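Local atomic coordinates of IRMA (Escherichia coli CFT073, PDB entry 5EK5), a protein that is a secreted, virulence-associated protein of fibronectin-like fold that probably acts by mimicking an interleukin receptor. Residues Q6-I11 and V110-D115; I17-N22 and F78-C83; F28-G33 and M61-F66; I44-K49 and A88-I93. All blocks are in the same frame, centred on the assembly; numbering follows the deposited sequence.

Interaction 1 (Q6-I11 and V110-D115); sequences QRYISI and VFDPQD. With EDO (1,2-ethanediol), chain F.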
loop_
_atom_site.group_PDB
_atom_site.type_symbol
_atom_site.label_atom_id
_atom_site.label_comp_id
_atom_site.label_asym_id
_atom_site.label_seq_id
_atom_site.Cartn_x
_atom_site.Cartn_y
_atom_site.Cartn_z
ATOM N N GLN B 6 -9.450 -5.099 19.247
ATOM C CA GLN B 6 -10.601 -4.205 19.345
ATOM C C GLN B 6 -10.915 -3.487 18.028
ATOM O O GLN B 6 -11.714 -3.970 17.226
ATOM C CB GLN B 6 -10.384 -3.176 20.461
ATOM C CG GLN B 6 -9.017 -2.498 20.453
ATOM C CD GLN B 6 -9.091 -1.044 20.888
ATOM O OE1 GLN B 6 -9.898 -0.270 20.370
ATOM N NE2 GLN B 6 -8.251 -0.665 21.839
ATOM N N ARG B 7 -10.279 -2.338 17.815
ATOM C CA ARG B 7 -10.464 -1.527 16.618
ATOM C C ARG B 7 -9.410 -1.930 15.611
ATOM O O ARG B 7 -8.568 -2.766 15.910
ATOM C CB ARG B 7 -10.367 -0.026 16.940
ATOM C CG ARG B 7 -11.553 0.561 17.700
ATOM C CD ARG B 7 -11.218 1.925 18.325
ATOM N NE ARG B 7 -10.308 1.739 19.459
ATOM C CZ ARG B 7 -9.739 2.710 20.172
ATOM N NH1 ARG B 7 -9.991 3.983 19.911
ATOM N NH2 ARG B 7 -8.914 2.401 21.165
ATOM N N TYR B 8 -9.450 -1.337 14.424
ATOM C CA TYR B 8 -8.537 -1.719 13.355
ATOM C C TYR B 8 -7.797 -0.501 12.815
ATOM O O TYR B 8 -8.407 0.524 12.502
ATOM C CB TYR B 8 -9.314 -2.410 12.231
ATOM C CG TYR B 8 -8.511 -2.779 10.999
ATOM C CD1 TYR B 8 -7.717 -3.918 10.970
ATOM C CD2 TYR B 8 -8.555 -1.982 9.863
ATOM C CE1 TYR B 8 -6.998 -4.258 9.830
ATOM C CE2 TYR B 8 -7.836 -2.307 8.728
ATOM C CZ TYR B 8 -7.059 -3.443 8.715
ATOM O OH TYR B 8 -6.352 -3.756 7.577
ATOM N N ILE B 9 -6.473 -0.617 12.726
ATOM C CA ILE B 9 -5.658 0.344 11.994
ATOM C C ILE B 9 -4.665 -0.379 11.102
ATOM O O ILE B 9 -3.702 -0.975 11.583
ATOM C CB ILE B 9 -4.858 1.275 12.929
ATOM C CG1 ILE B 9 -5.786 2.038 13.867
ATOM C CG2 ILE B 9 -4.010 2.250 12.119
ATOM C CD1 ILE B 9 -5.056 2.769 14.965
ATOM N N SER B 10 -4.887 -0.307 9.797
ATOM C CA SER B 10 -3.872 -0.724 8.856
ATOM C C SER B 10 -2.882 0.423 8.764
ATOM O O SER B 10 -3.265 1.592 8.825
ATOM C CB SER B 10 -4.474 -1.054 7.492
ATOM O OG SER B 10 -4.834 0.130 6.807
ATOM N N ILE B 11 -1.607 0.095 8.627
ATOM C CA ILE B 11 -0.586 1.123 8.577
ATOM C C ILE B 11 0.489 0.710 7.586
ATOM O O ILE B 11 0.951 -0.432 7.577
ATOM C CB ILE B 11 0.017 1.394 9.979
ATOM C CG1 ILE B 11 1.073 2.499 9.914
ATOM C CG2 ILE B 11 0.585 0.119 10.591
ATOM C CD1 ILE B 11 1.487 3.026 11.270
ATOM N N VAL B 110 -4.013 -3.936 17.526
ATOM C CA VAL B 110 -4.897 -3.130 16.692
ATOM C C VAL B 110 -4.303 -2.913 15.300
ATOM O O VAL B 110 -5.022 -2.883 14.298
ATOM C CB VAL B 110 -5.177 -1.759 17.357
ATOM C CG1 VAL B 110 -5.793 -0.779 16.366
ATOM C CG2 VAL B 110 -6.078 -1.931 18.563
ATOM N N PHE B 111 -2.979 -2.802 15.240
ATOM C CA PHE B 111 -2.293 -2.493 13.990
ATOM C C PHE B 111 -2.275 -3.645 12.991
ATOM O O PHE B 111 -2.101 -4.807 13.356
ATOM C CB PHE B 111 -0.857 -2.046 14.270
ATOM C CG PHE B 111 -0.758 -0.675 14.868
ATOM C CD1 PHE B 111 -1.018 0.448 14.097
ATOM C CD2 PHE B 111 -0.399 -0.503 16.194
ATOM C CE1 PHE B 111 -0.929 1.716 14.641
ATOM C CE2 PHE B 111 -0.306 0.763 16.745
ATOM C CZ PHE B 111 -0.571 1.873 15.969
ATOM N N ASP B 112 -2.458 -3.297 11.723
ATOM C CA ASP B 112 -2.316 -4.241 10.624
ATOM C C ASP B 112 -1.214 -3.725 9.701
ATOM O O ASP B 112 -1.497 -3.113 8.673
ATOM C CB ASP B 112 -3.639 -4.381 9.873
ATOM C CG ASP B 112 -3.616 -5.484 8.840
ATOM O OD1 ASP B 112 -2.725 -6.349 8.920
ATOM O OD2 ASP B 112 -4.486 -5.484 7.943
ATOM N N PRO B 113 0.051 -3.982 10.065
ATOM C CA PRO B 113 1.218 -3.384 9.408
ATOM C C PRO B 113 1.541 -3.988 8.044
ATOM O O PRO B 113 1.222 -5.143 7.797
ATOM C CB PRO B 113 2.346 -3.681 10.393
ATOM C CG PRO B 113 1.950 -4.984 10.989
ATOM C CD PRO B 113 0.448 -4.933 11.119
ATOM N N GLN B 114 2.178 -3.213 7.174
ATOM C CA GLN B 114 2.711 -3.768 5.936
ATOM C C GLN B 114 4.071 -4.411 6.189
ATOM O O GLN B 114 5.105 -3.758 6.035
ATOM C CB GLN B 114 2.817 -2.687 4.858
ATOM C CG GLN B 114 2.973 -3.261 3.463
ATOM C CD GLN B 114 3.100 -2.216 2.372
ATOM O OE1 GLN B 114 3.494 -1.078 2.617
ATOM N NE2 GLN B 114 2.732 -2.600 1.154
ATOM N N ASP B 115 4.068 -5.688 6.575
ATOM C CA ASP B 115 5.311 -6.395 6.886
ATOM C C ASP B 115 5.797 -7.256 5.727
ATOM O O ASP B 115 6.198 -8.403 5.917
ATOM C CB ASP B 115 5.133 -7.280 8.122
ATOM C CG ASP B 115 3.930 -8.192 8.015
ATOM O OD1 ASP B 115 3.151 -8.040 7.050
ATOM O OD2 ASP B 115 3.766 -9.068 8.890
HETATM C C1 EDO F . -0.163 -7.872 8.480
HETATM O O1 EDO F . 1.150 -8.068 8.930
HETATM C C2 EDO F . -0.171 -7.838 6.954
HETATM O O2 EDO F . -0.876 -6.699 6.545
#
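Ile9, Ile11 and Phe111 meet on the inward face of two parallel strands. CD1 of Phe111 is the shared point: CG2 of Ile11 lies 3.9 Å from it and CG2 of Ile9 a similar distance away, the Ile9 and Phe111 side chains running side by side. Ile44 and Ile92 of the facing sheet, with Phe39 of a loop, cover this group, and Leu30 of the neighbouring strand flanks it. Next to it, Val110 sets CG1 against CG1 of Ile9 (3.8 Å), while its other methyl, CG2, packs on CG of Gln6 at 3.5 Å. The backbones form a short parallel ladder, Ile9 with Phe111 through Ile11 with Pro113, which sets 111-113 beside 9-19 as the outermost strand of its sheet within this chain, in a fibronectin-like beta sandwich. Its bonds alternate in the parallel manner: Ile9 N donates to Val110 O in an almost straight bond (174°), Ile9 O takes the N-H of Asp112, Ile11 N goes to Asp112 O, and Gln114 N returns to Ile11 O. Gln114 also makes backbone hydrogen bonds to the second subunit. Farther out, CG of Tyr8 is anti to the backbone N (chi1 176°), and the ring beyond it lies across the strand pair, its OH donating to the anti lone pair of Asp112 OD2 at 2.6 Å. OD2 lies in the ring plane, at its edge, and ring and carboxylate planes are 56° apart. At the outer end O1 of a 1,2-ethanediol, probably from the crystallisation liquor, donates to OD1 of Asp115, 2.7 Å away.

Interaction 2 (I17-N22 and F78-C83); sequences IWLPGN and FLETEC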
loop_
_atom_site.group_PDB
_atom_site.type_symbol
_atom_site.label_atom_id
_atom_site.label_comp_id
_atom_site.label_asym_id
_atom_site.label_seq_id
_atom_site.Cartn_x
_atom_site.Cartn_y
_atom_site.Cartn_z
ATOM N N ILE B 17 10.056 11.795 2.096
ATOM C CA ILE B 17 10.232 13.166 1.646
ATOM C C ILE B 17 11.565 13.714 2.124
ATOM O O ILE B 17 11.841 13.741 3.323
ATOM C CB ILE B 17 9.096 14.080 2.141
ATOM C CG1 ILE B 17 7.739 13.556 1.668
ATOM C CG2 ILE B 17 9.314 15.508 1.665
ATOM C CD1 ILE B 17 6.580 14.019 2.522
ATOM N N TRP B 18 12.395 14.135 1.177
ATOM C CA TRP B 18 13.693 14.705 1.504
ATOM C C TRP B 18 13.531 16.176 1.841
ATOM O O TRP B 18 13.008 16.952 1.045
ATOM C CB TRP B 18 14.692 14.517 0.358
ATOM C CG TRP B 18 15.139 13.098 0.173
ATOM C CD1 TRP B 18 16.178 12.477 0.813
ATOM C CD2 TRP B 18 14.586 12.113 -0.712
ATOM N NE1 TRP B 18 16.294 11.177 0.387
ATOM C CE2 TRP B 18 15.320 10.934 -0.558
ATOM C CE3 TRP B 18 13.519 12.136 -1.628
ATOM C CZ2 TRP B 18 15.045 9.769 -1.272
ATOM C CZ3 TRP B 18 13.244 10.977 -2.339
ATOM C CH2 TRP B 18 14.001 9.814 -2.158
ATOM N N LEU B 19 13.979 16.548 3.034
ATOM C CA LEU B 19 13.762 17.886 3.557
ATOM C C LEU B 19 15.093 18.602 3.762
ATOM O O LEU B 19 16.138 17.955 3.863
ATOM C CB LEU B 19 12.988 17.811 4.878
ATOM C CG LEU B 19 11.589 17.193 4.825
ATOM C CD1 LEU B 19 11.000 17.085 6.223
ATOM C CD2 LEU B 19 10.681 18.013 3.925
ATOM N N PRO B 20 15.062 19.945 3.820
ATOM C CA PRO B 20 16.280 20.702 4.129
ATOM C C PRO B 20 16.848 20.333 5.497
ATOM O O PRO B 20 16.100 19.922 6.386
ATOM C CB PRO B 20 15.809 22.163 4.098
ATOM C CG PRO B 20 14.314 22.104 4.184
ATOM C CD PRO B 20 13.934 20.834 3.497
ATOM N N GLY B 21 18.159 20.478 5.656
ATOM C CA GLY B 21 18.826 20.076 6.879
ATOM C C GLY B 21 19.100 18.584 6.921
ATOM O O GLY B 21 19.315 18.016 7.993
ATOM N N ASN B 22 19.097 17.959 5.745
ATOM C CA ASN B 22 19.296 16.518 5.606
ATOM C C ASN B 22 18.345 15.726 6.501
ATOM O O ASN B 22 18.762 14.877 7.288
ATOM C CB ASN B 22 20.751 16.150 5.913
ATOM C CG ASN B 22 21.076 14.707 5.566
ATOM O OD1 ASN B 22 20.660 14.198 4.524
ATOM N ND2 ASN B 22 21.819 14.041 6.443
ATOM N N PHE B 78 3.816 11.572 9.932
ATOM C CA PHE B 78 5.180 11.677 9.431
ATOM C C PHE B 78 6.219 11.362 10.499
ATOM O O PHE B 78 6.117 11.808 11.642
ATOM C CB PHE B 78 5.411 13.073 8.855
ATOM C CG PHE B 78 4.585 13.352 7.638
ATOM C CD1 PHE B 78 3.295 13.844 7.759
ATOM C CD2 PHE B 78 5.083 13.096 6.373
ATOM C CE1 PHE B 78 2.523 14.090 6.641
ATOM C CE2 PHE B 78 4.318 13.346 5.251
ATOM C CZ PHE B 78 3.034 13.838 5.386
ATOM N N LEU B 79 7.219 10.583 10.105
ATOM C CA LEU B 79 8.325 10.229 10.980
ATOM C C LEU B 79 9.613 10.890 10.500
ATOM O O LEU B 79 10.098 10.595 9.406
ATOM C CB LEU B 79 8.486 8.710 11.040
ATOM C CG LEU B 79 9.603 8.177 11.931
ATOM C CD1 LEU B 79 9.456 8.778 13.307
ATOM C CD2 LEU B 79 9.528 6.668 12.005
ATOM N N GLU B 80 10.142 11.801 11.309
ATOM C CA GLU B 80 11.356 12.537 10.964
ATOM C C GLU B 80 12.634 12.003 11.610
ATOM O O GLU B 80 12.669 11.722 12.807
ATOM C CB GLU B 80 11.206 14.010 11.344
ATOM C CG GLU B 80 10.173 14.776 10.547
ATOM C CD GLU B 80 10.369 16.275 10.665
ATOM O OE1 GLU B 80 11.534 16.729 10.633
ATOM O OE2 GLU B 80 9.362 17.000 10.793
ATOM N N THR B 81 13.677 11.866 10.799
ATOM C CA THR B 81 15.003 11.517 11.293
ATOM C C THR B 81 16.037 11.945 10.257
ATOM O O THR B 81 15.701 12.159 9.093
ATOM C CB THR B 81 15.148 10.013 11.582
ATOM O OG1 THR B 81 16.377 9.774 12.282
ATOM C CG2 THR B 81 15.140 9.217 10.287
ATOM N N GLU B 82 17.291 12.077 10.679
ATOM C CA GLU B 82 18.368 12.409 9.752
ATOM C C GLU B 82 18.496 11.371 8.640
ATOM O O GLU B 82 18.614 10.174 8.903
ATOM C CB GLU B 82 19.701 12.558 10.485
ATOM C CG GLU B 82 20.821 13.026 9.569
ATOM C CD GLU B 82 22.131 13.256 10.295
ATOM O OE1 GLU B 82 22.202 12.980 11.511
ATOM O OE2 GLU B 82 23.090 13.726 9.647
ATOM N N CYS B 83 18.465 11.843 7.398
ATOM C CA CYS B 83 18.356 10.978 6.228
ATOM C C CYS B 83 19.638 10.177 5.980
ATOM O O CYS B 83 19.726 9.411 5.022
ATOM C CB CYS B 83 18.009 11.816 4.993
ATOM S SG CYS B 83 17.510 10.874 3.534
#
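Asn22 O accepts the backbone N-H of Cys83 at 3.1 Å, with the N-H pointing almost straight at the oxygen (170°) but from above the carbonyl plane. CA of Glu82 adds a C-H...O contact to the same oxygen, so the loop after strand 9-19 is gripped just where strand 74-82 ends. Asn22 also touches through its side chain. Its CG is anti to the backbone N (chi1 -171°); beyond it OD1 lies 3.6 Å from CB of Cys83 and ND2 3.4 Å from CG of Glu82. The bond from ND2 to OE2 of Glu82 is weak at 3.5 Å, amide and carboxylate being turned almost perpendicular to each other. Cys83 SG, which is joined to Cys24 in a disulfide, lies near the pyrrole part of the Trp18 indole, 3.4 Å from NE1; it stands 67° off the ring normal, an oblique sulfur-aromatic contact. At the far end of the contact CD1 of Ile17 meets CE2 of Phe78 at 3.6 Å, the side chains crossing at a slant. The two strands are not neighbours in the sheet: strand 23-31 runs between them, pairing with 9-19 through Ala25 and Ile17 and with 74-82 through Cys24 and Thr81, so the side chains of Ile17 and Phe78 meet across the middle strand on a largely exposed face, while Leu79 and Thr81 turn to the other face, against strands 42-49 and 55-63.

Interaction 3 (F28-G33 and M61-F66); sequences FRLDNG and METEAF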
loop_
_atom_site.group_PDB
_atom_site.type_symbol
_atom_site.label_atom_id
_atom_site.label_comp_id
_atom_site.label_asym_id
_atom_site.label_seq_id
_atom_site.Cartn_x
_atom_site.Cartn_y
_atom_site.Cartn_z
ATOM N N PHE B 28 3.407 7.908 6.726
ATOM C CA PHE B 28 2.627 6.707 6.958
ATOM C C PHE B 28 1.146 7.038 6.837
ATOM O O PHE B 28 0.662 8.036 7.384
ATOM C CB PHE B 28 2.938 6.112 8.332
ATOM C CG PHE B 28 4.349 5.607 8.469
ATOM C CD1 PHE B 28 5.385 6.471 8.779
ATOM C CD2 PHE B 28 4.639 4.264 8.275
ATOM C CE1 PHE B 28 6.681 6.008 8.899
ATOM C CE2 PHE B 28 5.934 3.796 8.395
ATOM C CZ PHE B 28 6.955 4.669 8.707
ATOM N N ARG B 29 0.427 6.198 6.106
ATOM C CA ARG B 29 -1.022 6.299 6.051
ATOM C C ARG B 29 -1.653 5.310 7.019
ATOM O O ARG B 29 -1.328 4.117 7.004
ATOM C CB ARG B 29 -1.546 6.069 4.640
ATOM C CG ARG B 29 -3.058 6.219 4.537
ATOM C CD ARG B 29 -3.514 6.001 3.119
ATOM N NE ARG B 29 -2.986 7.033 2.231
ATOM C CZ ARG B 29 -3.149 7.041 0.910
ATOM N NH1 ARG B 29 -3.827 6.074 0.313
ATOM N NH2 ARG B 29 -2.634 8.023 0.183
ATOM N N LEU B 30 -2.548 5.810 7.863
ATOM C CA LEU B 30 -3.272 4.948 8.783
ATOM C C LEU B 30 -4.718 4.881 8.323
ATOM O O LEU B 30 -5.302 5.891 7.949
ATOM C CB LEU B 30 -3.177 5.468 10.222
ATOM C CG LEU B 30 -1.894 5.205 11.023
ATOM C CD1 LEU B 30 -0.714 5.959 10.425
ATOM C CD2 LEU B 30 -2.066 5.570 12.490
ATOM N N ASP B 31 -5.289 3.684 8.351
ATOM C CA ASP B 31 -6.613 3.455 7.788
ATOM C C ASP B 31 -7.423 2.506 8.663
ATOM O O ASP B 31 -6.961 1.420 9.006
ATOM C CB ASP B 31 -6.479 2.895 6.370
ATOM C CG ASP B 31 -7.803 2.838 5.619
ATOM O OD1 ASP B 31 -8.875 2.987 6.241
ATOM O OD2 ASP B 31 -7.764 2.636 4.386
ATOM N N ASN B 32 -8.627 2.925 9.035
ATOM C CA ASN B 32 -9.489 2.077 9.852
ATOM C C ASN B 32 -10.416 1.167 9.036
ATOM O O ASN B 32 -11.359 0.584 9.572
ATOM C CB ASN B 32 -10.287 2.953 10.826
ATOM C CG ASN B 32 -11.470 3.649 10.174
ATOM O OD1 ASN B 32 -11.523 3.826 8.954
ATOM N ND2 ASN B 32 -12.418 4.075 10.997
ATOM N N GLY B 33 -10.122 1.045 7.743
ATOM C CA GLY B 33 -10.817 0.124 6.857
ATOM C C GLY B 33 -12.302 0.371 6.668
ATOM O O GLY B 33 -13.013 -0.450 6.078
ATOM N N MET B 61 6.095 9.159 16.519
ATOM C CA MET B 61 5.253 9.698 15.462
ATOM C C MET B 61 3.872 10.065 16.009
ATOM O O MET B 61 3.270 9.290 16.748
ATOM C CB MET B 61 5.141 8.682 14.324
ATOM C CG MET B 61 4.329 9.135 13.131
ATOM S SD MET B 61 4.415 7.936 11.783
ATOM C CE MET B 61 3.475 6.570 12.462
ATOM N N GLU B 62 3.383 11.250 15.647
ATOM C CA GLU B 62 2.083 11.725 16.118
ATOM C C GLU B 62 1.046 11.789 15.004
ATOM O O GLU B 62 1.342 12.204 13.882
ATOM C CB GLU B 62 2.227 13.110 16.759
ATOM C CG GLU B 62 3.190 13.152 17.936
ATOM C CD GLU B 62 2.534 12.736 19.240
ATOM O OE1 GLU B 62 1.755 11.761 19.231
ATOM O OE2 GLU B 62 2.809 13.373 20.278
ATOM N N THR B 63 -0.179 11.380 15.325
ATOM C CA THR B 63 -1.264 11.420 14.353
ATOM C C THR B 63 -2.428 12.253 14.875
ATOM O O THR B 63 -2.608 12.382 16.081
ATOM C CB THR B 63 -1.799 10.008 14.021
ATOM O OG1 THR B 63 -2.633 9.538 15.086
ATOM C CG2 THR B 63 -0.661 9.024 13.791
ATOM N N GLU B 64 -3.233 12.793 13.966
ATOM C CA GLU B 64 -4.485 13.433 14.349
ATOM C C GLU B 64 -5.555 12.393 14.636
ATOM O O GLU B 64 -5.401 11.215 14.313
ATOM C CB GLU B 64 -4.993 14.387 13.268
ATOM C CG GLU B 64 -4.220 15.681 13.117
ATOM C CD GLU B 64 -4.797 16.556 12.022
ATOM O OE1 GLU B 64 -4.601 16.223 10.834
ATOM O OE2 GLU B 64 -5.460 17.562 12.352
ATOM N N ALA B 65 -6.641 12.839 15.250
ATOM C CA ALA B 65 -7.795 11.987 15.464
ATOM C C ALA B 65 -8.447 11.733 14.105
ATOM O O ALA B 65 -8.473 12.617 13.250
ATOM C CB ALA B 65 -8.782 12.644 16.451
ATOM N N PHE B 66 -8.965 10.524 13.910
ATOM C CA PHE B 66 -9.548 10.107 12.633
ATOM C C PHE B 66 -10.441 8.870 12.793
ATOM O O PHE B 66 -10.450 8.229 13.855
ATOM C CB PHE B 66 -8.431 9.817 11.625
ATOM C CG PHE B 66 -7.719 8.514 11.870
ATOM C CD1 PHE B 66 -6.879 8.356 12.966
ATOM C CD2 PHE B 66 -7.880 7.453 10.993
ATOM C CE1 PHE B 66 -6.233 7.152 13.193
ATOM C CE2 PHE B 66 -7.241 6.256 11.209
ATOM C CZ PHE B 66 -6.417 6.101 12.310
#
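Phe28-Asn32 and Met61-Phe66 run in roughly the same direction, 32° apart, with the nearest CA atoms, those of Asn32 and Phe66, 8.5 Å from each other, so the gap is crossed by side chains, one of which also meets backbone atoms. Phe28 receives the end of Met61. The methionine has CG anti to the backbone N and bends only at its last torsion (chi3 70°), which turns CE back toward CB and CD1 of Phe28. Met61 SD is 3.5 Å from CD1 of Phe28 and 4.4 Å from the ring centroid, 50° off the ring normal, an oblique Met-aromatic contact. One step along, CD2 of Leu30 meets the methyl CG2 of Thr63 at 3.9 Å, the two side chains crossing at about a right angle. The hydroxyl of Thr63 is used elsewhere, bonded to the backbone N of Leu42, which goes with its methyl being the group that faces Leu30. The rim of Phe66 then fills in beneath the end of strand 23-31: CZ touches CB of Leu30, and CE2 lies 3.8 Å from Leu30 O, with the backbone N of Asn32 at the ring edge. At the end of the strand, Asp31 OD1 accepts from Gly33 N at 2.8 Å, an Asx turn following the strand. No hydrogen bond joins the two segments, so this part of the interior is held by apolar packing and the sulfur-aromatic contact.

Interaction 4 (I44-K49 and A88-I93); sequences ITLQLK and ATTEII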
loop_
_atom_site.group_PDB
_atom_site.type_symbol
_atom_site.label_atom_id
_atom_site.label_comp_id
_atom_site.label_asym_id
_atom_site.label_seq_id
_atom_site.Cartn_x
_atom_site.Cartn_y
_atom_site.Cartn_z
ATOM N N ILE B 44 2.977 7.214 18.412
ATOM C CA ILE B 44 3.555 5.928 18.049
ATOM C C ILE B 44 5.079 5.969 18.059
ATOM O O ILE B 44 5.689 6.823 17.421
ATOM C CB ILE B 44 3.061 5.476 16.664
ATOM C CG1 ILE B 44 1.529 5.506 16.617
ATOM C CG2 ILE B 44 3.591 4.091 16.335
ATOM C CD1 ILE B 44 0.942 5.170 15.267
ATOM N N THR B 45 5.684 5.043 18.799
ATOM C CA THR B 45 7.137 4.949 18.886
ATOM C C THR B 45 7.685 3.832 17.999
ATOM O O THR B 45 7.322 2.666 18.163
ATOM C CB THR B 45 7.593 4.714 20.334
ATOM O OG1 THR B 45 7.089 5.765 21.169
ATOM C CG2 THR B 45 9.105 4.697 20.412
ATOM N N LEU B 46 8.567 4.192 17.073
ATOM C CA LEU B 46 9.101 3.239 16.103
ATOM C C LEU B 46 10.619 3.084 16.190
ATOM O O LEU B 46 11.345 4.072 16.306
ATOM C CB LEU B 46 8.716 3.655 14.682
ATOM C CG LEU B 46 7.226 3.689 14.339
ATOM C CD1 LEU B 46 6.634 5.059 14.652
ATOM C CD2 LEU B 46 7.001 3.324 12.883
ATOM N N GLN B 47 11.091 1.841 16.138
ATOM C CA GLN B 47 12.510 1.565 15.927
ATOM C C GLN B 47 12.831 1.510 14.439
ATOM O O GLN B 47 12.279 0.686 13.711
ATOM C CB GLN B 47 12.928 0.245 16.580
ATOM C CG GLN B 47 13.220 0.320 18.065
ATOM C CD GLN B 47 13.632 -1.026 18.636
ATOM O OE1 GLN B 47 13.330 -2.074 18.064
ATOM N NE2 GLN B 47 14.335 -1.003 19.760
ATOM N N LEU B 48 13.730 2.378 13.989
ATOM C CA LEU B 48 14.181 2.337 12.601
ATOM C C LEU B 48 15.369 1.393 12.490
ATOM O O LEU B 48 16.326 1.493 13.256
ATOM C CB LEU B 48 14.548 3.731 12.081
ATOM C CG LEU B 48 13.410 4.703 11.737
ATOM C CD1 LEU B 48 12.525 5.015 12.938
ATOM C CD2 LEU B 48 13.953 5.981 11.129
ATOM N N LYS B 49 15.300 0.474 11.534
ATOM C CA LYS B 49 16.280 -0.594 11.435
ATOM C C LYS B 49 16.906 -0.626 10.049
ATOM O O LYS B 49 16.270 -0.240 9.070
ATOM C CB LYS B 49 15.615 -1.935 11.743
ATOM C CG LYS B 49 15.087 -2.045 13.168
ATOM C CD LYS B 49 14.409 -3.382 13.411
ATOM C CE LYS B 49 14.025 -3.537 14.871
ATOM N NZ LYS B 49 13.576 -4.918 15.182
ATOM N N ALA B 88 15.634 0.477 6.387
ATOM C CA ALA B 88 14.946 -0.517 5.566
ATOM C C ALA B 88 13.594 -0.911 6.160
ATOM O O ALA B 88 12.626 -1.130 5.428
ATOM C CB ALA B 88 15.824 -1.753 5.387
ATOM N N THR B 89 13.531 -1.015 7.485
ATOM C CA THR B 89 12.293 -1.398 8.163
ATOM C C THR B 89 12.069 -0.560 9.417
ATOM O O THR B 89 12.995 0.065 9.936
ATOM C CB THR B 89 12.268 -2.902 8.566
ATOM O OG1 THR B 89 13.129 -3.117 9.691
ATOM C CG2 THR B 89 12.703 -3.804 7.413
ATOM N N THR B 90 10.827 -0.553 9.895
ATOM C CA THR B 90 10.484 0.086 11.160
ATOM C C THR B 90 9.632 -0.864 11.991
ATOM O O THR B 90 8.800 -1.593 11.453
ATOM C CB THR B 90 9.716 1.416 10.963
ATOM O OG1 THR B 90 8.508 1.178 10.227
ATOM C CG2 THR B 90 10.568 2.428 10.218
ATOM N N GLU B 91 9.843 -0.866 13.302
ATOM C CA GLU B 91 9.043 -1.709 14.179
ATOM C C GLU B 91 8.317 -0.871 15.221
ATOM O O GLU B 91 8.935 -0.104 15.960
ATOM C CB GLU B 91 9.915 -2.765 14.862
ATOM C CG GLU B 91 9.177 -3.589 15.903
ATOM C CD GLU B 91 9.910 -4.865 16.267
ATOM O OE1 GLU B 91 10.156 -5.690 15.362
ATOM O OE2 GLU B 91 10.240 -5.045 17.458
ATOM N N ILE B 92 6.999 -1.022 15.267
ATOM C CA ILE B 92 6.185 -0.331 16.252
ATOM C C ILE B 92 6.346 -1.031 17.590
ATOM O O ILE B 92 6.030 -2.213 17.716
ATOM C CB ILE B 92 4.699 -0.300 15.852
ATOM C CG1 ILE B 92 4.534 0.315 14.462
ATOM C CG2 ILE B 92 3.884 0.462 16.889
ATOM C CD1 ILE B 92 3.123 0.239 13.920
ATOM N N ILE B 93 6.850 -0.306 18.583
ATOM C CA ILE B 93 7.111 -0.902 19.886
ATOM C C ILE B 93 6.217 -0.342 20.987
ATOM O O ILE B 93 6.111 -0.933 22.061
ATOM C CB ILE B 93 8.578 -0.702 20.306
ATOM C CG1 ILE B 93 8.888 0.788 20.455
ATOM C CG2 ILE B 93 9.517 -1.344 19.296
ATOM C CD1 ILE B 93 10.253 1.073 21.047
#
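Lys49 and Thr89 start an antiparallel ladder that runs back to Leu46 and Ile92, joining two neighbouring strands of one sheet of the beta sandwich. Among the backbone bonds, the hydrogen-bonded pair Gln47 and Glu91 exchanges N-H and C=O both ways at 2.9 Å, and Ile93 N reaches Thr45 O in a nearly straight bond (176°). At the start of 89-99 Ala88 and Thr89 both face Lys49, a classic beta bulge: Ala88 N donates to Lys49 O at 2.8 Å. Thr89 N donates to the same Lys49 O at 3.3 Å. Most of the apolar contacts lie on the face that looks into the core. Ile44 and Ile92 touch through their CG2 methyls at 3.7 Å, CD2 of Leu46 lies 4.2 Å from CG1 of Ile92 and also near OG1 and CB of Thr90, and CG2 of Thr90 packs beside CG of Leu48. The second subunit carries this sheet onward, one of its strands pairing in parallel with 89-91. Charge is found on the other face, where the extended chain of Lys49 stretches past OG1 of Thr89 to Glu91. Glu91 OE1 also bonds Thr122 of the second subunit, so the carboxylate is shared between the lysine and the interface. The salt bridge itself is long, with Lys49 NZ 3.5 Å from Glu91 OE1.

Overall arrangement
From the N terminus, strand 9-19 enters interaction 1 first, which waits for 110-115 and so closes the longest loop; the other three contacts all lie within it. Interaction 2 links the far end of the same strand to 78-83, and interaction 3, between 28-33 and 61-66, falls inside its span. Interaction 4 crosses both, since 44-49 lies inside both loops and 88-93 beyond them. Interactions 1 and 2 belong to one sheet, interaction 4 to the other, and interaction 3 spans the gap between sheets. Met61 packs on Leu46, Leu30 on Ile11, and Leu79 on Leu48, so the four contacts pack against one another across the sandwich.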